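Local coordinates for Box C/D snoRNA protein 1 (Saccharomyces cerevisiae, PDB 6THL) that is required for the accumulation of box C/D snoRNAs, a step in snoRNA processing, transport to the nucleolus and ribosome biogenesis, at residues V42-E54 with E162-P176. Numbering follows the deposited sequence.
Sequences VWSVEWILCPMQE and EFPTIFVAMTEADLP
Glu46 and Thr165 open a parallel strand pairing in which 42-49 and 165-169 run side by side, their axes 4.7 Å apart at closest and turned by 26°. Glu46 N donates to Pro164 O, and Glu46 O accepts from Ile166 N. The ladder continues as Ile48 N reaches Ile166 O, Ile48 O takes Val168 N, and Cys50 N closes it on Val168 O at 2.7 Å. Side chains alternate between the two faces of the sheet. On one, Glu46 keeps CG anti to its backbone N (chi1 177°) and stretches out beside Thr165, whose OG1 donates to the anti side of Glu46 OE2 over 3.0 Å; the same carboxylate oxygen also forms a salt bridge with Arg26. Further along this face, Ile48 CG2 lies 3.8 Å from Phe167 CD2, while its CD1 reaches Thr165 CG2. The Phe163 ring precedes them, with Ser44 CB over one face and Glu46 N at its edge. The pairing lies at the centre of the mixed sheet of the BCD1 domain: strand 62-70 pairs antiparallel with the other edge of the strand that holds 42-49, while strand 122-126 pairs antiparallel with the far edge of 165-169. On the other face, Trp47 presents its CE3 edge to Val168 CG2 at 4.0 Å, with CZ3 near Ile166 CG2. Leu49 CD2 packs 3.6 Å from Val168 CB, and helix 81-90 covers Leu49. Cys50 SG rests 3.7 Å from Pro176 CD. There the turn 172-175 brings Asp174 back to the 51-53 loop, where OD2 receives Gln53 N from above the carboxylate plane, in a nearly straight bond (170°) of 3.1 Å. Replacing Asp174 by an alanine would probably leave Gln53 N without this acceptor and the 51-53 backbone less firmly fixed against the turn.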
ATOM      1  N   VAL B  42      -0.661  -2.331  27.216  1.00 59.42           N
ATOM      2  CA  VAL B  42      -0.584  -1.215  26.295  1.00 57.79           C
ATOM      3  C   VAL B  42      -1.244  -1.557  24.982  1.00 52.88           C
ATOM      4  O   VAL B  42      -1.447  -2.705  24.625  1.00 49.23           O
ATOM      5  CB  VAL B  42       0.858  -0.693  26.071  1.00 59.22           C
ATOM      6  CG1 VAL B  42       1.513  -0.402  27.404  1.00 60.83           C
ATOM      7  CG2 VAL B  42       1.702  -1.671  25.269  1.00 61.00           C
ATOM      8  N   TRP B  43      -1.560  -0.516  24.258  1.00 53.19           N
ATOM      9  CA  TRP B  43      -2.616  -0.590  23.312  1.00 57.88           C
ATOM     10  C   TRP B  43      -2.243   0.201  22.059  1.00 62.06           C
ATOM     11  O   TRP B  43      -1.966   1.407  22.121  1.00 61.84           O
ATOM     12  CB  TRP B  43      -3.871   0.014  23.953  1.00 58.57           C
ATOM     13  CG  TRP B  43      -4.631  -0.926  24.796  1.00 58.17           C
ATOM     14  CD1 TRP B  43      -4.785  -0.879  26.150  1.00 57.61           C
ATOM     15  CD2 TRP B  43      -5.346  -2.073  24.346  1.00 55.75           C
ATOM     16  NE1 TRP B  43      -5.557  -1.938  26.575  1.00 56.96           N
ATOM     17  CE2 TRP B  43      -5.919  -2.683  25.488  1.00 54.57           C
ATOM     18  CE3 TRP B  43      -5.554  -2.652  23.087  1.00 51.69           C
ATOM     19  CZ2 TRP B  43      -6.698  -3.827  25.408  1.00 53.44           C
ATOM     20  CZ3 TRP B  43      -6.319  -3.811  23.005  1.00 51.18           C
ATOM     21  CH2 TRP B  43      -6.888  -4.383  24.156  1.00 54.11           C
ATOM     22  N   SER B  44      -2.221  -0.482  20.927  1.00 56.49           N
ATOM     23  CA  SER B  44      -2.218   0.213  19.681  1.00 56.05           C
ATOM     24  C   SER B  44      -3.674   0.701  19.490  1.00 56.31           C
ATOM     25  O   SER B  44      -4.625  -0.065  19.709  1.00 61.09           O
ATOM     26  CB  SER B  44      -1.748  -0.739  18.576  1.00 55.71           C
ATOM     27  OG  SER B  44      -0.789  -1.655  19.103  1.00 62.71           O
ATOM     28  N   VAL B  45      -3.870   1.963  19.139  1.00 49.29           N
ATOM     29  CA  VAL B  45      -5.175   2.354  18.657  1.00 52.84           C
ATOM     30  C   VAL B  45      -5.043   2.880  17.218  1.00 56.24           C
ATOM     31  O   VAL B  45      -4.004   3.421  16.832  1.00 52.55           O
ATOM     32  CB  VAL B  45      -5.912   3.364  19.600  1.00 51.06           C
ATOM     33  CG1 VAL B  45      -5.810   2.954  21.061  1.00 50.92           C
ATOM     34  CG2 VAL B  45      -5.408   4.776  19.425  1.00 51.15           C
ATOM     35  N   GLU B  46      -6.106   2.711  16.430  1.00 56.78           N
ATOM     36  CA  GLU B  46      -6.186   3.323  15.100  1.00 54.56           C
ATOM     37  C   GLU B  46      -6.982   4.656  15.121  1.00 52.15           C
ATOM     38  O   GLU B  46      -8.209   4.690  15.246  1.00 52.09           O
ATOM     39  CB  GLU B  46      -6.793   2.337  14.090  1.00 49.62           C
ATOM     40  CG  GLU B  46      -6.957   2.963  12.720  1.00 42.80           C
ATOM     41  CD  GLU B  46      -7.662   2.069  11.757  1.00 42.20           C
ATOM     42  OE1 GLU B  46      -7.544   2.368  10.556  1.00 41.78           O
ATOM     43  OE2 GLU B  46      -8.313   1.084  12.185  1.00 40.14           O
ATOM     44  N   TRP B  47      -6.267   5.757  15.004  1.00 49.71           N
ATOM     45  CA  TRP B  47      -6.905   7.053  14.984  1.00 49.83           C
ATOM     46  C   TRP B  47      -7.408   7.293  13.581  1.00 50.62           C
ATOM     47  O   TRP B  47      -6.683   7.099  12.629  1.00 48.43           O
ATOM     48  CB  TRP B  47      -5.920   8.155  15.390  1.00 49.45           C
ATOM     49  CG  TRP B  47      -5.504   8.050  16.791  1.00 51.14           C
ATOM     50  CD1 TRP B  47      -4.359   7.514  17.263  1.00 51.79           C
ATOM     51  CD2 TRP B  47      -6.253   8.473  17.927  1.00 55.31           C
ATOM     52  NE1 TRP B  47      -4.339   7.581  18.638  1.00 51.55           N
ATOM     53  CE2 TRP B  47      -5.496   8.166  19.063  1.00 51.51           C
ATOM     54  CE3 TRP B  47      -7.500   9.089  18.091  1.00 63.57           C
ATOM     55  CZ2 TRP B  47      -5.931   8.459  20.343  1.00 59.18           C
ATOM     56  CZ3 TRP B  47      -7.943   9.370  19.379  1.00 64.11           C
ATOM     57  CH2 TRP B  47      -7.159   9.060  20.482  1.00 62.80           C
ATOM     58  N   ILE B  48      -8.666   7.684  13.457  1.00 54.52           N
ATOM     59  CA  ILE B  48      -9.205   8.147  12.188  1.00 52.40           C
ATOM     60  C   ILE B  48      -9.829   9.515  12.420  1.00 56.12           C
ATOM     61  O   ILE B  48     -10.846   9.635  13.102  1.00 56.27           O
ATOM     62  CB  ILE B  48     -10.271   7.188  11.643  1.00 49.50           C
ATOM     63  CG1 ILE B  48      -9.633   5.856  11.231  1.00 48.13           C
ATOM     64  CG2 ILE B  48     -10.965   7.813  10.455  1.00 47.45           C
ATOM     65  CD1 ILE B  48     -10.609   4.719  11.113  1.00 45.93           C
ATOM     66  N   LEU B  49      -9.194  10.539  11.853  1.00 58.89           N
ATOM     67  CA  LEU B  49      -9.629  11.926  11.974  1.00 52.86           C
ATOM     68  C   LEU B  49     -10.517  12.274  10.809  1.00 53.18           C
ATOM     69  O   LEU B  49     -10.096  12.143   9.651  1.00 49.13           O
ATOM     70  CB  LEU B  49      -8.407  12.852  11.964  1.00 49.45           C
ATOM     71  CG  LEU B  49      -7.358  12.523  13.032  1.00 46.24           C
ATOM     72  CD1 LEU B  49      -6.393  13.682  13.164  1.00 49.16           C
ATOM     73  CD2 LEU B  49      -7.946  12.213  14.393  1.00 41.93           C
ATOM     74  N   CYS B  50     -11.745  12.698  11.117  1.00 56.19           N
ATOM     75  CA  CYS B  50     -12.690  13.161  10.099  1.00 55.03           C
ATOM     76  C   CYS B  50     -12.752  14.685  10.120  1.00 57.70           C
ATOM     77  O   CYS B  50     -13.219  15.306  11.097  1.00 66.44           O
ATOM     78  CB  CYS B  50     -14.073  12.569  10.305  1.00 52.65           C
ATOM     79  SG  CYS B  50     -14.093  10.856  10.875  1.00 56.82           S
ATOM     80  N   PRO B  51     -12.273  15.299   9.036  1.00 57.16           N
ATOM     81  CA  PRO B  51     -12.257  16.718   8.952  1.00 56.51           C
ATOM     82  C   PRO B  51     -13.629  17.189   8.537  1.00 65.04           C
ATOM     83  O   PRO B  51     -14.512  16.366   8.276  1.00 60.89           O
ATOM     84  CB  PRO B  51     -11.271  16.965   7.819  1.00 55.76           C
ATOM     85  CG  PRO B  51     -11.575  15.874   6.860  1.00 53.24           C
ATOM     86  CD  PRO B  51     -11.855  14.690   7.755  1.00 57.79           C
ATOM     87  N   MET B  52     -13.748  18.510   8.411  1.00 74.84           N
ATOM     88  CA  MET B  52     -14.995  19.192   8.163  1.00 73.45           C
ATOM     89  C   MET B  52     -15.233  19.370   6.664  1.00 75.96           C
ATOM     90  O   MET B  52     -14.594  20.198   5.990  1.00 71.38           O
ATOM     91  CB  MET B  52     -14.981  20.507   8.929  1.00 74.69           C
ATOM     92  CG  MET B  52     -14.776  20.253  10.415  1.00 82.65           C
ATOM     93  SD  MET B  52     -15.087  21.631  11.535  1.00 98.46           S
ATOM     94  CE  MET B  52     -13.889  22.827  10.924  1.00 91.04           C
ATOM     95  N   GLN B  53     -16.167  18.569   6.155  1.00 75.65           N
ATOM     96  CA  GLN B  53     -16.464  18.510   4.728  1.00 76.72           C
ATOM     97  C   GLN B  53     -17.219  19.757   4.243  1.00 78.85           C
ATOM     98  O   GLN B  53     -17.478  20.676   5.022  1.00 84.40           O
ATOM     99  CB  GLN B  53     -17.236  17.220   4.429  1.00 74.19           C
ATOM    100  CG  GLN B  53     -16.470  15.946   4.784  1.00 72.35           C
ATOM    101  CD  GLN B  53     -15.175  15.803   4.003  1.00 67.92           C
ATOM    102  OE1 GLN B  53     -15.156  15.937   2.795  1.00 73.86           O
ATOM    103  NE2 GLN B  53     -14.096  15.520   4.689  1.00 70.27           N
ATOM    104  N   GLU B  54     -17.560  19.783   2.955  1.00 84.62           N
ATOM    105  CA  GLU B  54     -18.070  20.991   2.285  1.00 86.46           C
ATOM    106  C   GLU B  54     -19.168  20.667   1.236  1.00 85.13           C
ATOM    107  O   GLU B  54     -19.126  21.126   0.086  1.00 82.26           O
ATOM    108  CB  GLU B  54     -16.884  21.709   1.631  1.00 85.92           C
ATOM    109  CG  GLU B  54     -16.855  23.216   1.805  1.00 87.25           C
ATOM    110  CD  GLU B  54     -16.075  23.667   3.031  1.00 86.69           C
ATOM    111  OE1 GLU B  54     -15.632  22.819   3.841  1.00 89.70           O
ATOM    112  OE2 GLU B  54     -15.916  24.893   3.183  1.00 83.63           O
ATOM    113  N   GLU B 162      -8.903  -6.638  16.741  1.00 48.68           N
ATOM    114  CA  GLU B 162      -7.486  -6.566  17.093  1.00 45.36           C
ATOM    115  C   GLU B 162      -7.189  -5.495  18.153  1.00 45.06           C
ATOM    116  O   GLU B 162      -6.345  -5.689  19.049  1.00 50.90           O
ATOM    117  CB  GLU B 162      -6.601  -6.363  15.837  1.00 41.42           C
ATOM    118  CG  GLU B 162      -6.686  -7.475  14.798  1.00 38.12           C
ATOM    119  CD  GLU B 162      -5.701  -8.604  15.005  1.00 37.00           C
ATOM    120  OE1 GLU B 162      -5.933  -9.687  14.427  1.00 42.26           O
ATOM    121  OE2 GLU B 162      -4.694  -8.424  15.709  1.00 33.04           O
ATOM    122  N   PHE B 163      -7.860  -4.366  18.053  1.00 42.86           N
ATOM    123  CA  PHE B 163      -7.453  -3.197  18.801  1.00 44.80           C
ATOM    124  C   PHE B 163      -8.346  -2.060  18.350  1.00 48.71           C
ATOM    125  O   PHE B 163      -8.712  -1.968  17.161  1.00 52.30           O
ATOM    126  CB  PHE B 163      -5.933  -2.831  18.626  1.00 44.22           C
ATOM    127  CG  PHE B 163      -5.538  -2.323  17.234  1.00 41.12           C
ATOM    128  CD1 PHE B 163      -5.434  -0.991  16.974  1.00 40.36           C
ATOM    129  CD2 PHE B 163      -5.248  -3.203  16.206  1.00 41.02           C
ATOM    130  CE1 PHE B 163      -5.072  -0.536  15.716  1.00 42.38           C
ATOM    131  CE2 PHE B 163      -4.892  -2.758  14.946  1.00 40.28           C
ATOM    132  CZ  PHE B 163      -4.790  -1.423  14.704  1.00 40.69           C
ATOM    133  N   PRO B 164      -8.697  -1.192  19.292  1.00 50.79           N
ATOM    134  CA  PRO B 164      -9.628  -0.110  19.029  1.00 51.43           C
ATOM    135  C   PRO B 164      -9.310   0.701  17.782  1.00 47.72           C
ATOM    136  O   PRO B 164      -8.147   0.985  17.487  1.00 48.09           O
ATOM    137  CB  PRO B 164      -9.479   0.788  20.269  1.00 54.97           C
ATOM    138  CG  PRO B 164      -8.192   0.374  20.905  1.00 55.81           C
ATOM    139  CD  PRO B 164      -8.096  -1.086  20.633  1.00 53.25           C
ATOM    140  N   THR B 165     -10.361   1.053  17.066  1.00 43.25           N
ATOM    141  CA  THR B 165     -10.302   2.092  16.064  1.00 46.22           C
ATOM    142  C   THR B 165     -11.115   3.255  16.676  1.00 51.78           C
ATOM    143  O   THR B 165     -12.091   3.003  17.390  1.00 61.40           O
ATOM    144  CB  THR B 165     -10.917   1.568  14.755  1.00 43.31           C
ATOM    145  OG1 THR B 165     -10.234   0.360  14.357  1.00 44.16           O
ATOM    146  CG2 THR B 165     -10.863   2.605  13.664  1.00 41.29           C
ATOM    147  N   ILE B 166     -10.707   4.506  16.455  1.00 50.72           N
ATOM    148  CA  ILE B 166     -11.302   5.624  17.167  1.00 49.54           C
ATOM    149  C   ILE B 166     -11.442   6.819  16.266  1.00 47.39           C
ATOM    150  O   ILE B 166     -10.444   7.440  15.906  1.00 48.98           O
ATOM    151  CB  ILE B 166     -10.467   6.101  18.378  1.00 59.52           C
ATOM    152  CG1 ILE B 166     -10.076   4.957  19.323  1.00 57.97           C
ATOM    153  CG2 ILE B 166     -11.239   7.179  19.141  1.00 62.58           C
ATOM    154  CD1 ILE B 166     -11.215   4.396  20.132  1.00 59.59           C
ATOM    155  N   PHE B 167     -12.698   7.141  15.946  1.00 47.32           N
ATOM    156  CA  PHE B 167     -13.072   8.192  15.012  1.00 44.00           C
ATOM    157  C   PHE B 167     -13.185   9.497  15.763  1.00 47.55           C
ATOM    158  O   PHE B 167     -13.625   9.522  16.930  1.00 51.42           O
ATOM    159  CB  PHE B 167     -14.445   7.917  14.375  1.00 44.36           C
ATOM    160  CG  PHE B 167     -14.479   6.736  13.458  1.00 39.32           C
ATOM    161  CD1 PHE B 167     -14.726   5.470  13.959  1.00 34.28           C
ATOM    162  CD2 PHE B 167     -14.317   6.901  12.089  1.00 40.08           C
ATOM    163  CE1 PHE B 167     -14.774   4.372  13.131  1.00 33.56           C
ATOM    164  CE2 PHE B 167     -14.346   5.792  11.258  1.00 40.01           C
ATOM    165  CZ  PHE B 167     -14.573   4.516  11.788  1.00 35.59           C
ATOM    166  N   VAL B 168     -12.825  10.571  15.057  1.00 46.72           N
ATOM    167  CA  VAL B 168     -12.741  11.908  15.587  1.00 47.94           C
ATOM    168  C   VAL B 168     -13.419  12.821  14.560  1.00 52.61           C
ATOM    169  O   VAL B 168     -13.161  12.728  13.366  1.00 63.77           O
ATOM    170  CB  VAL B 168     -11.261  12.315  15.839  1.00 45.35           C
ATOM    171  CG1 VAL B 168     -11.164  13.683  16.494  1.00 51.86           C
ATOM    172  CG2 VAL B 168     -10.582  11.346  16.772  1.00 44.80           C
ATOM    173  N   ALA B 169     -14.317  13.681  15.014  1.00 55.19           N
ATOM    174  CA  ALA B 169     -14.989  14.616  14.121  1.00 54.17           C
ATOM    175  C   ALA B 169     -15.727  15.676  14.934  1.00 58.63           C
ATOM    176  O   ALA B 169     -16.117  15.431  16.092  1.00 49.32           O
ATOM    177  CB  ALA B 169     -15.961  13.873  13.241  1.00 53.74           C
ATOM    178  N   MET B 170     -15.904  16.857  14.342  1.00 69.47           N
ATOM    179  CA  MET B 170     -16.658  17.920  15.024  1.00 84.33           C
ATOM    180  C   MET B 170     -18.144  17.573  15.095  1.00 82.95           C
ATOM    181  O   MET B 170     -18.774  17.744  16.155  1.00 77.89           O
ATOM    182  CB  MET B 170     -16.440  19.318  14.396  1.00 92.82           C
ATOM    183  CG  MET B 170     -15.382  20.186  15.104  1.00 95.90           C
ATOM    184  SD  MET B 170     -15.364  20.109  16.925  1.00100.83           S
ATOM    185  CE  MET B 170     -16.732  21.184  17.345  1.00110.74           C
ATOM    186  N   THR B 171     -18.671  17.073  13.974  1.00 80.52           N
ATOM    187  CA  THR B 171     -20.065  16.627  13.863  1.00 79.17           C
ATOM    188  C   THR B 171     -20.163  15.237  13.215  1.00 75.54           C
ATOM    189  O   THR B 171     -19.218  14.767  12.597  1.00 71.67           O
ATOM    190  CB  THR B 171     -20.925  17.635  13.050  1.00 78.49           C
ATOM    191  OG1 THR B 171     -20.664  17.516  11.641  1.00 83.38           O
ATOM    192  CG2 THR B 171     -20.642  19.065  13.473  1.00 75.99           C
ATOM    193  N   GLU B 172     -21.325  14.602  13.363  1.00 72.11           N
ATOM    194  CA  GLU B 172     -21.599  13.279  12.802  1.00 63.09           C
ATOM    195  C   GLU B 172     -21.549  13.296  11.275  1.00 61.37           C
ATOM    196  O   GLU B 172     -21.153  12.328  10.613  1.00 57.18           O
ATOM    197  CB  GLU B 172     -22.994  12.821  13.216  1.00 60.94           C
ATOM    198  CG  GLU B 172     -23.244  12.704  14.722  1.00 63.14           C
ATOM    199  CD  GLU B 172     -24.343  11.684  15.052  1.00 61.06           C
ATOM    200  OE1 GLU B 172     -25.103  11.297  14.123  1.00 63.44           O
ATOM    201  OE2 GLU B 172     -24.424  11.235  16.220  1.00 51.32           O
ATOM    202  N   ALA B 173     -22.001  14.399  10.714  1.00 65.14           N
ATOM    203  CA  ALA B 173     -22.115  14.524   9.270  1.00 67.48           C
ATOM    204  C   ALA B 173     -20.806  14.101   8.683  1.00 59.43           C
ATOM    205  O   ALA B 173     -20.773  13.264   7.811  1.00 55.28           O
ATOM    206  CB  ALA B 173     -22.453  15.966   8.862  1.00 68.78           C
ATOM    207  N   ASP B 174     -19.741  14.682   9.221  1.00 61.20           N
ATOM    208  CA  ASP B 174     -18.346  14.382   8.865  1.00 60.16           C
ATOM    209  C   ASP B 174     -17.848  12.922   8.990  1.00 53.96           C
ATOM    210  O   ASP B 174     -16.965  12.549   8.280  1.00 48.50           O
ATOM    211  CB  ASP B 174     -17.421  15.295   9.684  1.00 60.43           C
ATOM    212  CG  ASP B 174     -17.528  16.765   9.263  1.00 61.99           C
ATOM    213  OD1 ASP B 174     -17.086  17.637  10.087  1.00 64.14           O
ATOM    214  OD2 ASP B 174     -18.032  17.011   8.116  1.00 43.77           O
ATOM    215  N   LEU B 175     -18.379  12.106   9.886  1.00 56.84           N
ATOM    216  CA  LEU B 175     -17.985  10.698   9.911  1.00 62.19           C
ATOM    217  C   LEU B 175     -18.139  10.098   8.506  1.00 63.72           C
ATOM    218  O   LEU B 175     -18.972  10.538   7.738  1.00 54.67           O
ATOM    219  CB  LEU B 175     -18.859   9.902  10.887  1.00 65.46           C
ATOM    220  CG  LEU B 175     -18.717  10.090  12.404  1.00 64.75           C
ATOM    221  CD1 LEU B 175     -19.994   9.649  13.113  1.00 66.73           C
ATOM    222  CD2 LEU B 175     -17.517   9.334  12.951  1.00 65.41           C
ATOM    223  N   PRO B 176     -17.340   9.083   8.163  1.00 71.37           N
ATOM    224  CA  PRO B 176     -17.483   8.473   6.827  1.00 72.13           C
ATOM    225  C   PRO B 176     -18.908   7.965   6.539  1.00 73.64           C
ATOM    226  O   PRO B 176     -19.663   7.707   7.481  1.00 74.49           O
ATOM    227  CB  PRO B 176     -16.492   7.312   6.859  1.00 70.59           C
ATOM    228  CG  PRO B 176     -16.079   7.163   8.287  1.00 74.20           C
ATOM    229  CD  PRO B 176     -16.231   8.496   8.931  1.00 73.48           C
TER